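Local coordinates for V-type ATP synthase subunit F (Archaeoglobus fulgidus, PDB 2I4R), which probably serves as a component of the A-type ATP synthase, which makes ATP from ADP using a proton gradient across the membrane, at residues G16-F20 / I58-Y63; S30-E34 / D47-R51. All coordinates share one frame. Residues are numbered along the deposited sequence.

Contact 1 (G16-F20 / I58-Y63); sequences GDPDF and IMKQEY
Two neighbouring central parallel strands end here, and their last residues, with the turn and helix start that follow, meet at the C-terminal end of the sheet. In 16-20, the extended G16 (phi/psi 172/176) closes strand 11-16; D17 is the N-cap of helix 18-26, its OD2 accepting a weak bond from D19 N (3.2 Å), while F20 N donates to D17 O (2.8 Å). G16 and M59 are the nearest CA pair, 6.4 Å apart. Along the second segment, I58 (chi1 m) comes first: its CG2 lies 4.1 Å from F20 CZ, near the plane of the ring. F20 points its CA-to-CB bond toward the strand, and with chi1 t its ring lies among V14, V86 and I58. M59, a selenomethionine, points its CA-to-CB bond away, to the sheet face covered by helix 38-50, where it meets V45. The CA-to-CB bond of K60 is sideways, but the chain reaches across: its CD packs 3.8 Å from F20 CD2, and its NZ forms a salt bridge with D17 OD1 (2.9 Å). A type I turn from K60 to Y63, with Y63 N bonded weakly to K60 O (3.1 Å), brings the tyrosine back (chi1 m), so that Y63 OH stops 3.9 Å from G16 CA. A side chain at G16 would collide with F20. Such juxtaposed strand ends are characteristic of a doubly wound, Rossmann-like alpha/beta sheet.

Contact 2 (S30-E34 / D47-R51); sequences SDIYE and DVLKR
A tyrosine and an aspartate of 30-34 reach across to the C-terminal end of helix 38-50. Segment 30-34 runs from a loop into the short strand 32-34; the other segment, 47-51, is the last helical turn, closed by weak backbone bonds and left at R51 (phi/psi -71/157). The backbones stay well apart, the nearest CA pair being Y33 and V48 at 8.9 Å, so side chains make the contact. Y33, with chi1 m and chi2 near -95°, points toward the helix: its CE1 lies 4.1 Å from D47 CB, its CE2 4.2 Å from V48 CG2, and its OH 3.9 Å from V48 CA. R51 (chi1 m, chi2 t, chi3 p) lays its chain beside the phenol, with CD 3.1 Å from Y33 OH, and brings its guanidinium to 30-34. D31, chi1 t, meets it end-on in a bidentate salt bridge: R51 NH1 donates to D31 OD2 (2.7 Å) and NH2 to OD1 (2.8 Å). R51 NH1 also donates to Y33 OH (3.2 Å), and Y33 OH and D31 OD2 both lie near the guanidinium plane. R51 NE forms a further salt bridge with D53. The CA-to-CB bond of I32 points away, to the opposite sheet face, where its side chain packs on helix 18-26. This alternation, with helices covering both faces of a parallel sheet, is typical of a three-layer alpha/beta/alpha sandwich.

Overall arrangement
Contact 2 is nested along the chain within the loop closed by contact 1, and their centres lie about 13 Å apart on the same four-stranded parallel sheet, ordered 32-34, 11-16, 54-60, 82-86. Contact 1 joins the C-terminal ends of the two central strands and what follows them, whereas contact 2 ties the outer strand 32-34 and the residues just ahead of it to helix 38-50. They meet directly: G16 N lies 3.2 Å from Y33 O, a probable hydrogen bond between adjacent strands, and E34 OE1 packs 3.6 Å from P18 CA. Helix 38-50 links them again, touching M59 and Y63 of contact 1 while its last turn forms part of contact 2.

Contact 1 (G16-F20 / I58-Y63)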
# COMPACT_ATOMS: atom_id res chain seq x y z
N GLY B 16 -5.00 5.99 -10.22
CA GLY B 16 -5.80 4.85 -10.61
C GLY B 16 -7.02 5.21 -11.43
O GLY B 16 -7.31 6.39 -11.65
N ASP B 17 -7.74 4.18 -11.88
CA ASP B 17 -8.96 4.36 -12.67
C ASP B 17 -10.01 5.08 -11.84
O ASP B 17 -9.97 5.02 -10.61
CB ASP B 17 -9.50 3.01 -13.14
CG ASP B 17 -10.05 2.17 -12.00
OD1 ASP B 17 -9.25 1.75 -11.12
OD2 ASP B 17 -11.28 1.92 -11.98
N PRO B 18 -10.97 5.74 -12.49
CA PRO B 18 -12.04 6.48 -11.80
C PRO B 18 -12.78 5.71 -10.68
O PRO B 18 -13.19 6.30 -9.69
CB PRO B 18 -12.96 6.89 -12.94
CG PRO B 18 -12.74 5.79 -13.97
CD PRO B 18 -11.25 5.66 -13.93
N ASP B 19 -12.94 4.40 -10.86
CA ASP B 19 -13.61 3.57 -9.86
C ASP B 19 -12.74 3.45 -8.61
O ASP B 19 -13.25 3.33 -7.50
CB ASP B 19 -13.84 2.16 -10.41
CG ASP B 19 -15.30 1.89 -10.72
OD1 ASP B 19 -15.97 2.80 -11.25
OD2 ASP B 19 -15.77 0.76 -10.44
N PHE B 20 -11.43 3.48 -8.81
CA PHE B 20 -10.46 3.36 -7.73
C PHE B 20 -10.26 4.68 -7.01
O PHE B 20 -9.99 4.70 -5.82
CB PHE B 20 -9.13 2.87 -8.31
CG PHE B 20 -8.04 2.68 -7.28
CD1 PHE B 20 -7.29 3.75 -6.82
CD2 PHE B 20 -7.72 1.41 -6.83
CE1 PHE B 20 -6.25 3.57 -5.92
CE2 PHE B 20 -6.67 1.22 -5.93
CZ PHE B 20 -5.94 2.30 -5.48
N ILE B 58 -0.59 6.30 -3.44
CA ILE B 58 -1.31 5.02 -3.45
C ILE B 58 -1.46 4.54 -4.89
O ILE B 58 -1.74 5.34 -5.79
CB ILE B 58 -2.75 5.16 -2.90
CG1 ILE B 58 -2.76 5.92 -1.57
CG2 ILE B 58 -3.36 3.78 -2.73
CD1 ILE B 58 -2.18 5.15 -0.42
N MSE B 59 -1.29 3.24 -5.12
CA MSE B 59 -1.42 2.71 -6.47
C MSE B 59 -1.77 1.24 -6.50
O MSE B 59 -1.57 0.51 -5.53
CB MSE B 59 -0.13 2.87 -7.24
CG MSE B 59 0.05 4.15 -8.01
SE MSE B 59 1.24 3.76 -9.48
CE MSE B 59 2.79 3.15 -8.48
N LYS B 60 -2.30 0.80 -7.64
CA LYS B 60 -2.64 -0.59 -7.83
C LYS B 60 -1.30 -1.32 -7.95
O LYS B 60 -0.38 -0.84 -8.60
CB LYS B 60 -3.45 -0.76 -9.11
CG LYS B 60 -4.86 -0.20 -9.02
CD LYS B 60 -5.89 -1.31 -8.82
CE LYS B 60 -6.67 -1.58 -10.11
NZ LYS B 60 -7.42 -0.37 -10.57
N GLN B 61 -1.20 -2.47 -7.31
CA GLN B 61 0.04 -3.24 -7.33
C GLN B 61 0.32 -3.68 -8.76
O GLN B 61 1.44 -4.05 -9.10
CB GLN B 61 -0.11 -4.46 -6.42
CG GLN B 61 1.20 -5.00 -5.88
CD GLN B 61 0.99 -5.89 -4.66
OE1 GLN B 61 0.31 -6.92 -4.73
NE2 GLN B 61 1.56 -5.49 -3.52
N GLU B 62 -0.71 -3.62 -9.59
CA GLU B 62 -0.62 -4.02 -10.98
C GLU B 62 -0.22 -2.89 -11.90
O GLU B 62 -0.59 -2.89 -13.07
CB GLU B 62 -1.97 -4.56 -11.43
CG GLU B 62 -3.08 -3.58 -11.18
CD GLU B 62 -4.43 -4.08 -11.61
OE1 GLU B 62 -4.66 -4.18 -12.83
OE2 GLU B 62 -5.26 -4.38 -10.72
N TYR B 63 0.51 -1.91 -11.39
CA TYR B 63 0.91 -0.80 -12.23
C TYR B 63 2.41 -0.73 -12.48
O TYR B 63 2.85 -0.22 -13.52
CB TYR B 63 0.40 0.53 -11.66
CG TYR B 63 -1.07 0.80 -11.91
CD1 TYR B 63 -1.65 2.00 -11.52
CD2 TYR B 63 -1.88 -0.14 -12.56
CE1 TYR B 63 -3.00 2.27 -11.77
CE2 TYR B 63 -3.23 0.13 -12.82
CZ TYR B 63 -3.78 1.33 -12.43
OH TYR B 63 -5.10 1.60 -12.70

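Contact 2 (S30-E34 / D47-R51)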
# COMPACT_ATOMS: atom_id res chain seq x y z
N SER B 30 -7.87 15.16 -2.49
CA SER B 30 -7.90 15.85 -3.78
C SER B 30 -6.66 15.81 -4.63
O SER B 30 -6.61 16.43 -5.69
CB SER B 30 -8.29 17.32 -3.57
OG SER B 30 -7.41 17.95 -2.65
N ASP B 31 -5.64 15.08 -4.17
CA ASP B 31 -4.40 15.00 -4.93
C ASP B 31 -4.38 13.71 -5.74
O ASP B 31 -3.42 12.94 -5.70
CB ASP B 31 -3.22 15.05 -3.95
CG ASP B 31 -1.95 15.56 -4.60
OD1 ASP B 31 -1.03 15.96 -3.85
OD2 ASP B 31 -1.87 15.55 -5.85
N ILE B 32 -5.44 13.50 -6.51
CA ILE B 32 -5.57 12.29 -7.30
C ILE B 32 -5.30 12.42 -8.81
O ILE B 32 -5.58 13.46 -9.41
CB ILE B 32 -6.98 11.63 -7.03
CG1 ILE B 32 -7.40 10.73 -8.19
CG2 ILE B 32 -8.00 12.70 -6.71
CD1 ILE B 32 -8.00 11.44 -9.37
N TYR B 33 -4.74 11.36 -9.39
CA TYR B 33 -4.43 11.29 -10.81
C TYR B 33 -5.33 10.24 -11.48
O TYR B 33 -5.11 9.05 -11.29
CB TYR B 33 -2.98 10.84 -11.03
CG TYR B 33 -1.90 11.86 -10.76
CD1 TYR B 33 -1.37 12.64 -11.79
CD2 TYR B 33 -1.39 12.03 -9.46
CE1 TYR B 33 -0.35 13.57 -11.54
CE2 TYR B 33 -0.37 12.95 -9.21
CZ TYR B 33 0.14 13.72 -10.24
OH TYR B 33 1.10 14.66 -9.97
N GLU B 34 -6.33 10.67 -12.25
CA GLU B 34 -7.23 9.73 -12.95
C GLU B 34 -6.45 9.04 -14.05
O GLU B 34 -5.80 9.69 -14.86
CB GLU B 34 -8.42 10.46 -13.57
CG GLU B 34 -9.31 11.19 -12.57
CD GLU B 34 -10.26 10.25 -11.86
OE1 GLU B 34 -9.81 9.21 -11.35
OE2 GLU B 34 -11.48 10.57 -11.81
N ASP B 47 5.08 12.12 -13.61
CA ASP B 47 4.65 13.41 -13.10
C ASP B 47 4.72 13.49 -11.59
O ASP B 47 5.19 14.48 -11.04
CB ASP B 47 3.24 13.73 -13.58
CG ASP B 47 3.13 13.77 -15.10
OD1 ASP B 47 3.97 14.45 -15.75
OD2 ASP B 47 2.20 13.13 -15.63
N VAL B 48 4.25 12.45 -10.92
CA VAL B 48 4.27 12.48 -9.47
C VAL B 48 5.71 12.49 -8.95
O VAL B 48 5.99 13.01 -7.87
CB VAL B 48 3.48 11.29 -8.88
CG1 VAL B 48 4.27 10.03 -9.02
CG2 VAL B 48 3.13 11.56 -7.44
N LEU B 49 6.62 11.95 -9.74
CA LEU B 49 8.03 11.91 -9.34
C LEU B 49 8.70 13.25 -9.57
O LEU B 49 9.68 13.57 -8.91
CB LEU B 49 8.77 10.81 -10.11
CG LEU B 49 8.44 9.38 -9.66
CD1 LEU B 49 8.89 8.38 -10.69
CD2 LEU B 49 9.08 9.11 -8.32
N LYS B 50 8.18 14.03 -10.51
CA LYS B 50 8.77 15.34 -10.79
C LYS B 50 8.39 16.32 -9.69
O LYS B 50 9.06 17.33 -9.49
CB LYS B 50 8.28 15.89 -12.14
CG LYS B 50 8.85 15.18 -13.36
CD LYS B 50 8.97 16.14 -14.54
CE LYS B 50 7.61 16.67 -15.01
NZ LYS B 50 7.71 17.96 -15.78
N ARG B 51 7.32 16.01 -8.97
CA ARG B 51 6.84 16.86 -7.89
C ARG B 51 7.75 16.86 -6.67
O ARG B 51 8.51 15.91 -6.45
CB ARG B 51 5.42 16.45 -7.49
CG ARG B 51 4.43 16.72 -8.59
CD ARG B 51 3.05 16.27 -8.24
NE ARG B 51 2.67 16.72 -6.90
CZ ARG B 51 1.47 16.51 -6.37
NH1 ARG B 51 0.54 15.87 -7.06
NH2 ARG B 51 1.22 16.93 -5.14